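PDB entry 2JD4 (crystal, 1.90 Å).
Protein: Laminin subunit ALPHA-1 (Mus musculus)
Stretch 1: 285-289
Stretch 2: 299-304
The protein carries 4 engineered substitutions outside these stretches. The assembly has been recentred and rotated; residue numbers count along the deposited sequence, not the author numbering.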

# COMPACT_ATOMS: atom_id res chain seq x y z
N TRP A 285 -2.11 -15.31 -10.04
CA TRP A 285 -0.84 -14.78 -9.56
C TRP A 285 0.37 -15.62 -9.95
O TRP A 285 0.32 -16.86 -9.94
N HIS A 286 1.45 -14.93 -10.30
CA HIS A 286 2.71 -15.57 -10.69
C HIS A 286 3.83 -14.95 -9.88
O HIS A 286 3.81 -13.75 -9.60
N THR A 287 4.80 -15.76 -9.48
CA THR A 287 5.92 -15.24 -8.71
C THR A 287 7.03 -14.90 -9.68
O THR A 287 7.16 -15.53 -10.74
N LEU A 288 7.81 -13.88 -9.34
CA LEU A 288 8.91 -13.47 -10.21
C LEU A 288 10.14 -13.11 -9.38
O LEU A 288 10.05 -12.36 -8.41
N GLN A 289 11.28 -13.66 -9.78
CA GLN A 289 12.54 -13.41 -9.11
C GLN A 289 13.57 -13.01 -10.17
O GLN A 289 13.70 -13.68 -11.19
N LEU A 299 16.80 -14.90 -13.98
CA LEU A 299 15.37 -14.60 -13.99
C LEU A 299 14.60 -15.88 -13.68
O LEU A 299 14.80 -16.91 -14.34
N THR A 300 13.73 -15.83 -12.68
CA THR A 300 12.95 -16.99 -12.30
C THR A 300 11.46 -16.65 -12.24
O THR A 300 11.05 -15.75 -11.51
N VAL A 301 10.67 -17.37 -13.03
CA VAL A 301 9.22 -17.15 -13.06
C VAL A 301 8.52 -18.46 -12.71
O VAL A 301 8.74 -19.49 -13.35
N ASP A 302 7.69 -18.41 -11.67
CA ASP A 302 6.97 -19.58 -11.20
C ASP A 302 7.93 -20.76 -10.97
O ASP A 302 7.59 -21.91 -11.23
N GLY A 303 9.12 -20.46 -10.48
CA GLY A 303 10.10 -21.50 -10.21
C GLY A 303 11.02 -21.87 -11.36
O GLY A 303 12.01 -22.57 -11.16
N ASN A 304 10.70 -21.39 -12.56
CA ASN A 304 11.50 -21.67 -13.75
C ASN A 304 12.60 -20.62 -13.91
O ASN A 304 12.31 -19.43 -14.05

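The two stretches of the laminin alpha-1 subunit contribute neighbouring antiparallel strands, and their side chains alternate between the two faces of the sheet. Leu 288 and Val 301 form a non-hydrogen-bonded pair whose side chains share one face, whereas Gln 289 and Thr 300 form a hydrogen-bonded pair with side chains on the other. The latter pair is tight: Gln 289 N donates to Thr 300 O at 2.7 Å, and Thr 300 N to Gln 289 O at 2.6 Å.

Leu 288, Val 301 and Leu 299 are buried and form an apolar patch. Leu 288 is extended, with chi1 and chi2 both t, and this carries its CD2 to 4.2 Å from CD1 of Leu 299, diagonally across the strands. Leu 299 answers with chi1 t and chi2 p; its CA-to-CB bond points sideways, but the end of the side chain comes nearer to the first strand. Val 301 has chi1 t and lies beside the same cluster, with its CG2 4.2 Å from CD1 of Leu 299.

On the opposite face, Gln 289 and Thr 300 meet through their beta carbons, which approach closely, CB to CB at 3.8 Å, in keeping with the short backbone bonds of this pair. Both adopt chi1 m. Gln 289 continues with chi2 t and chi3 at 58°, which places its amide nitrogen within reach of a bridging water: NE2 donates to that water at 2.7 Å. The water also accepts from Gly 303 N at 3.0 Å and is hydrogen-bonded to Thr 287 OG1 at 2.9 Å. Thr 287 holds chi1 at 62° (p), so its hydroxyl faces this site. One solvent molecule thus ties two side chains of the first strand to the backbone of the turn. Thr 300 OG1 takes no part, being hydrogen-bonded to a residue just beyond the stretches.

Asp 302 makes the principal polar side-chain contact. Its CA-to-CB bond points sideways, but with chi1 m and chi2 at -31° the carboxylate comes nearer to the first strand and divides its oxygens between two donors. OD1 accepts from the backbone Thr 287 N at 3.1 Å, while OD2 accepts from His 286 ND1 at 2.9 Å, lying at the edge of the imidazole near its plane. His 286, at chi1 -59° (m) and chi2 -76°, presents ND1 to the aspartate, and its NE2 is hydrogen-bonded elsewhere in the structure. Asp 302 N completes the arrangement by donating to Thr 287 O at 3.1 Å.

Asp 302 lies within a type I' turn from Val 301 to Asn 304. The positive phi of Gly 303, 89° with psi -12°, would jam a beta carbon against the preceding carbonyl oxygen, which explains glycine here. Asn 304 does not touch the first stretch; with chi1 m, its ND2 donates to Val 301 O at 2.9 Å, reinforcing the turn's backbone bond from Asn 304 N to that oxygen at 2.8 Å. Trp 285, also m, leads its indole away from the contact.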

# COMPACT_ATOMS: atom_id res chain seq x y z
CB TRP A 285 -0.88 -14.61 -8.05
CG TRP A 285 -1.82 -13.52 -7.57
CD1 TRP A 285 -3.10 -13.68 -7.12
CD2 TRP A 285 -1.54 -12.12 -7.50
NE1 TRP A 285 -3.64 -12.47 -6.76
CE2 TRP A 285 -2.70 -11.49 -6.99
CE3 TRP A 285 -0.43 -11.33 -7.82
CZ2 TRP A 285 -2.78 -10.10 -6.79
CZ3 TRP A 285 -0.50 -9.95 -7.62
CH2 TRP A 285 -1.67 -9.35 -7.11
CB HIS A 286 2.96 -15.33 -12.18
CG HIS A 286 1.88 -15.86 -13.06
ND1 HIS A 286 1.74 -17.21 -13.33
CD2 HIS A 286 0.85 -15.25 -13.67
CE1 HIS A 286 0.67 -17.40 -14.07
NE2 HIS A 286 0.10 -16.22 -14.29
CB THR A 287 6.43 -16.27 -7.69
OG1 THR A 287 6.91 -17.44 -8.37
CG2 THR A 287 5.32 -16.67 -6.72
CB LEU A 288 8.46 -12.29 -11.07
CG LEU A 288 9.39 -11.76 -12.17
CD1 LEU A 288 8.59 -10.83 -13.07
CD2 LEU A 288 10.58 -11.03 -11.56
CB GLN A 289 13.03 -14.66 -8.39
CG GLN A 289 12.08 -15.21 -7.34
CD GLN A 289 12.50 -16.58 -6.85
OE1 GLN A 289 13.61 -16.76 -6.33
NE2 GLN A 289 11.62 -17.57 -7.00
CB LEU A 299 14.93 -14.07 -15.37
CG LEU A 299 13.41 -13.90 -15.53
CD1 LEU A 299 12.88 -12.96 -14.46
CD2 LEU A 299 13.08 -13.38 -16.92
CB THR A 300 13.40 -17.50 -10.92
OG1 THR A 300 14.82 -17.71 -10.93
CG2 THR A 300 12.71 -18.81 -10.58
CB VAL A 301 8.75 -16.70 -14.46
CG1 VAL A 301 7.25 -16.42 -14.43
CG2 VAL A 301 9.51 -15.45 -14.89
CB ASP A 302 5.87 -19.99 -12.19
CG ASP A 302 4.76 -18.95 -12.28
OD1 ASP A 302 4.49 -18.27 -11.26
OD2 ASP A 302 4.15 -18.83 -13.36
CB ASN A 304 10.61 -21.69 -14.99
CG ASN A 304 9.44 -22.64 -14.84
OD1 ASN A 304 9.60 -23.86 -14.90
ND2 ASN A 304 8.25 -22.09 -14.62
O HOH W 1 9.69 -18.09 -8.76